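Local atomic coordinates of enoyl-acyl carrier protein reductase (Uncultured bacterium, PDB entry 6KIA), a protein that probably catalyses the NADH-dependent reduction of enoyl-acyl carrier protein in fatty acid synthesis, and is associated with resistance to triclosan. Residues 149-159 with 226-237. Sequence-based numbering, arbitrary orientation.
Sequences IPDGANAFFAH and RLEKSGGQVRYS
Strands 155-159 and 234-237 run parallel, their axes 4.8 Å apart at closest approach and 12° from parallel, joined by five backbone hydrogen bonds from A155 N to Q233 O through to H159 N to S237 O. Just before the strands pair, N154 OD1 accepts from the backbone N of Q233 at 2.8 Å, and a water links the same oxygen to G231 O. R226, bent at chi3 (67°), grips the I149 carbonyl oxygen end-on with NH1 and NH2; NH1 also makes a salt bridge to D151 OD1 at 2.9 Å, on the anti side of the carboxylate, and NH2 pairs with D146. S230 OG accepts from G152 N and donates to R226 O, tying the type II turn 150-153 to the 226-230 backbone. On the face carrying A155, L227 CD1 packs against A155 CB (3.6 Å) and I149 CG2. Further along this face the F157 and Y236 rings lie side by side, planes 11° apart but barely overlapping, centroids 5.2 Å apart. On the other face S237 OG meets the F156 ring edge, 3.3 Å from CE2. The pair ends near the bound NADH, about 6 Å from the H159 side chain, as expected of a Rossmann-type sheet. Strands 21-25 and 283-287 flank it; helix 196-219 covers F157 and Y236, helix 34-43 F156, A158 and S237.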
loop_
_atom_site.group_PDB
_atom_site.type_symbol
_atom_site.label_atom_id
_atom_site.label_comp_id
_atom_site.label_asym_id
_atom_site.label_seq_id
_atom_site.Cartn_x
_atom_site.Cartn_y
_atom_site.Cartn_z
ATOM N N ILE A 149 -10.784 6.029 24.266
ATOM C CA ILE A 149 -9.948 4.894 24.629
ATOM C C ILE A 149 -9.703 4.912 26.148
ATOM O O ILE A 149 -8.979 5.768 26.660
ATOM C CB ILE A 149 -8.605 4.896 23.851
ATOM C CG1 ILE A 149 -8.849 5.110 22.349
ATOM C CG2 ILE A 149 -7.819 3.605 24.094
ATOM C CD1 ILE A 149 -7.574 5.230 21.556
ATOM N N PRO A 150 -10.329 3.977 26.884
ATOM C CA PRO A 150 -10.210 4.081 28.351
ATOM C C PRO A 150 -8.823 3.677 28.845
ATOM O O PRO A 150 -8.093 2.961 28.138
ATOM C CB PRO A 150 -11.283 3.110 28.866
ATOM C CG PRO A 150 -11.481 2.105 27.724
ATOM C CD PRO A 150 -11.189 2.854 26.449
ATOM N N ASP A 151 -8.456 4.150 30.043
ATOM C CA ASP A 151 -7.281 3.635 30.723
ATOM C C ASP A 151 -7.339 2.121 30.746
ATOM O O ASP A 151 -8.392 1.533 31.037
ATOM C CB ASP A 151 -7.190 4.122 32.185
ATOM C CG ASP A 151 -6.943 5.607 32.307
ATOM O OD1 ASP A 151 -6.605 6.237 31.296
ATOM O OD2 ASP A 151 -7.062 6.151 33.441
ATOM N N GLY A 152 -6.202 1.487 30.513
ATOM C CA GLY A 152 -6.147 0.041 30.583
ATOM C C GLY A 152 -6.347 -0.624 29.231
ATOM O O GLY A 152 -6.078 -1.806 29.084
ATOM N N ALA A 153 -6.845 0.116 28.256
ATOM C CA ALA A 153 -7.052 -0.487 26.932
ATOM C C ALA A 153 -5.766 -0.650 26.137
ATOM O O ALA A 153 -4.756 0.028 26.371
ATOM C CB ALA A 153 -8.034 0.310 26.155
ATOM N N ASN A 154 -5.823 -1.587 25.197
ATOM C CA ASN A 154 -4.810 -1.705 24.152
ATOM C C ASN A 154 -5.280 -0.916 22.958
ATOM O O ASN A 154 -6.475 -0.844 22.707
ATOM C CB ASN A 154 -4.585 -3.170 23.774
ATOM C CG ASN A 154 -4.073 -4.007 24.933
ATOM O OD1 ASN A 154 -3.366 -3.510 25.801
ATOM N ND2 ASN A 154 -4.415 -5.297 24.932
ATOM N N ALA A 155 -4.348 -0.296 22.236
ATOM C CA ALA A 155 -4.691 0.443 21.041
ATOM C C ALA A 155 -3.803 -0.023 19.864
ATOM O O ALA A 155 -2.588 -0.222 19.997
ATOM C CB ALA A 155 -4.551 1.953 21.267
ATOM N N PHE A 156 -4.442 -0.146 18.712
ATOM C CA PHE A 156 -3.829 -0.622 17.474
ATOM C C PHE A 156 -4.099 0.450 16.426
ATOM O O PHE A 156 -5.237 0.622 15.970
ATOM C CB PHE A 156 -4.470 -1.980 17.094
ATOM C CG PHE A 156 -3.787 -2.741 15.973
ATOM C CD1 PHE A 156 -3.768 -4.132 15.996
ATOM C CD2 PHE A 156 -3.078 -2.091 14.977
ATOM C CE1 PHE A 156 -3.132 -4.867 14.969
ATOM C CE2 PHE A 156 -2.442 -2.819 13.956
ATOM C CZ PHE A 156 -2.465 -4.193 13.978
ATOM N N PHE A 157 -3.055 1.194 16.057
ATOM C CA PHE A 157 -3.178 2.239 15.045
ATOM C C PHE A 157 -2.673 1.674 13.729
ATOM O O PHE A 157 -1.492 1.355 13.626
ATOM C CB PHE A 157 -2.365 3.496 15.419
ATOM C CG PHE A 157 -2.866 4.224 16.636
ATOM C CD1 PHE A 157 -3.823 5.227 16.526
ATOM C CD2 PHE A 157 -2.351 3.924 17.873
ATOM C CE1 PHE A 157 -4.265 5.923 17.643
ATOM C CE2 PHE A 157 -2.771 4.609 18.997
ATOM C CZ PHE A 157 -3.754 5.607 18.889
ATOM N N ALA A 158 -3.556 1.518 12.738
ATOM C CA ALA A 158 -3.159 0.915 11.461
ATOM C C ALA A 158 -3.085 1.972 10.338
ATOM O O ALA A 158 -4.101 2.464 9.835
ATOM C CB ALA A 158 -4.135 -0.208 11.087
ATOM N N HIS A 159 -1.864 2.329 9.964
ATOM C CA HIS A 159 -1.617 3.324 8.910
ATOM C C HIS A 159 -1.738 2.667 7.554
ATOM O O HIS A 159 -1.231 1.571 7.369
ATOM C CB HIS A 159 -0.226 3.917 9.125
ATOM C CG HIS A 159 0.230 4.873 8.071
ATOM N ND1 HIS A 159 0.792 4.451 6.883
ATOM C CD2 HIS A 159 0.313 6.227 8.066
ATOM C CE1 HIS A 159 1.143 5.504 6.168
ATOM N NE2 HIS A 159 0.868 6.594 6.865
ATOM N N ARG A 226 -0.463 7.585 28.170
ATOM C CA ARG A 226 -1.471 7.343 29.193
ATOM C C ARG A 226 -1.834 5.851 29.240
ATOM O O ARG A 226 -1.994 5.263 30.328
ATOM C CB ARG A 226 -2.712 8.224 28.958
ATOM C CG ARG A 226 -3.968 7.788 29.729
ATOM C CD ARG A 226 -5.160 8.704 29.484
ATOM N NE ARG A 226 -5.663 8.652 28.110
ATOM C CZ ARG A 226 -6.507 7.724 27.675
ATOM N NH1 ARG A 226 -6.915 6.767 28.505
ATOM N NH2 ARG A 226 -6.928 7.738 26.413
ATOM N N LEU A 227 -1.913 5.223 28.066
ATOM C CA LEU A 227 -2.225 3.802 28.014
ATOM C C LEU A 227 -1.093 2.932 28.551
ATOM O O LEU A 227 -1.319 1.950 29.248
ATOM C CB LEU A 227 -2.550 3.376 26.564
ATOM C CG LEU A 227 -3.805 4.005 25.938
ATOM C CD1 LEU A 227 -4.022 3.431 24.534
ATOM C CD2 LEU A 227 -5.050 3.814 26.794
ATOM N N GLU A 228 0.132 3.281 28.194
ATOM C CA GLU A 228 1.289 2.524 28.600
ATOM C C GLU A 228 1.448 2.612 30.119
ATOM O O GLU A 228 1.817 1.636 30.766
ATOM C CB GLU A 228 2.518 3.021 27.841
ATOM C CG GLU A 228 2.630 2.313 26.489
ATOM C CD GLU A 228 3.811 2.744 25.651
ATOM O OE1 GLU A 228 4.593 3.604 26.109
ATOM O OE2 GLU A 228 3.946 2.211 24.524
ATOM N N LYS A 229 1.121 3.773 30.675
ATOM C CA LYS A 229 1.180 3.965 32.120
ATOM C C LYS A 229 -0.004 3.325 32.857
ATOM O O LYS A 229 0.058 3.141 34.074
ATOM C CB LYS A 229 1.267 5.460 32.441
ATOM C CG LYS A 229 2.695 5.994 32.360
ATOM C CD LYS A 229 2.750 7.512 32.371
ATOM C CE LYS A 229 4.194 8.004 32.340
ATOM N NZ LYS A 229 4.990 7.501 33.501
ATOM N N SER A 230 -1.085 2.991 32.149
ATOM C CA SER A 230 -2.222 2.374 32.836
ATOM C C SER A 230 -2.418 0.887 32.514
ATOM O O SER A 230 -3.537 0.382 32.569
ATOM C CB SER A 230 -3.516 3.136 32.539
ATOM O OG SER A 230 -3.770 3.240 31.149
ATOM N N GLY A 231 -1.338 0.200 32.160
ATOM C CA GLY A 231 -1.382 -1.229 31.912
ATOM C C GLY A 231 -1.824 -1.616 30.508
ATOM O O GLY A 231 -2.190 -2.768 30.254
ATOM N N GLY A 232 -1.817 -0.653 29.593
ATOM C CA GLY A 232 -2.187 -0.951 28.213
ATOM C C GLY A 232 -0.994 -1.194 27.318
ATOM O O GLY A 232 0.145 -0.948 27.711
ATOM N N GLN A 233 -1.271 -1.707 26.113
ATOM C CA GLN A 233 -0.274 -1.876 25.040
ATOM C C GLN A 233 -0.674 -1.054 23.828
ATOM O O GLN A 233 -1.854 -0.952 23.498
ATOM C CB GLN A 233 -0.149 -3.346 24.633
ATOM C CG GLN A 233 0.346 -4.258 25.746
ATOM C CD GLN A 233 1.822 -4.086 26.018
ATOM O OE1 GLN A 233 2.624 -3.939 25.092
ATOM N NE2 GLN A 233 2.200 -4.138 27.293
ATOM N N VAL A 234 0.310 -0.464 23.163
ATOM C CA VAL A 234 0.049 0.306 21.950
ATOM C C VAL A 234 0.902 -0.203 20.796
ATOM O O VAL A 234 2.105 -0.452 20.952
ATOM C CB VAL A 234 0.320 1.805 22.180
ATOM C CG1 VAL A 234 0.153 2.614 20.873
ATOM C CG2 VAL A 234 -0.597 2.330 23.262
ATOM N N ARG A 235 0.269 -0.355 19.635
ATOM C CA ARG A 235 0.939 -0.830 18.440
ATOM C C ARG A 235 0.627 0.090 17.252
ATOM O O ARG A 235 -0.475 0.646 17.148
ATOM C CB ARG A 235 0.485 -2.250 18.116
ATOM C CG ARG A 235 0.706 -3.269 19.216
ATOM C CD ARG A 235 2.183 -3.487 19.487
ATOM N NE ARG A 235 2.374 -4.566 20.453
ATOM C CZ ARG A 235 2.547 -4.366 21.755
ATOM N NH1 ARG A 235 2.583 -3.134 22.224
ATOM N NH2 ARG A 235 2.699 -5.397 22.576
ATOM N N TYR A 236 1.605 0.242 16.366
ATOM C CA TYR A 236 1.419 0.930 15.077
ATOM C C TYR A 236 1.803 -0.025 13.968
ATOM O O TYR A 236 2.812 -0.721 14.085
ATOM C CB TYR A 236 2.278 2.187 14.970
ATOM C CG TYR A 236 2.001 3.176 16.077
ATOM C CD1 TYR A 236 2.619 3.034 17.315
ATOM C CD2 TYR A 236 1.100 4.222 15.901
ATOM C CE1 TYR A 236 2.352 3.917 18.348
ATOM C CE2 TYR A 236 0.841 5.113 16.937
ATOM C CZ TYR A 236 1.468 4.945 18.145
ATOM O OH TYR A 236 1.221 5.827 19.174
ATOM N N SER A 237 0.988 -0.091 12.920
ATOM C CA SER A 237 1.353 -0.892 11.751
ATOM C C SER A 237 1.263 0.013 10.531
ATOM O O SER A 237 0.536 1.018 10.548
ATOM C CB SER A 237 0.429 -2.101 11.599
ATOM O OG SER A 237 -0.894 -1.678 11.278
HETATM O O HOH W 1 -4.084 1.405 28.754
HETATM O O HOH W 2 -2.931 -4.590 28.327
HETATM O O HOH W 3 -1.315 -0.902 8.735
#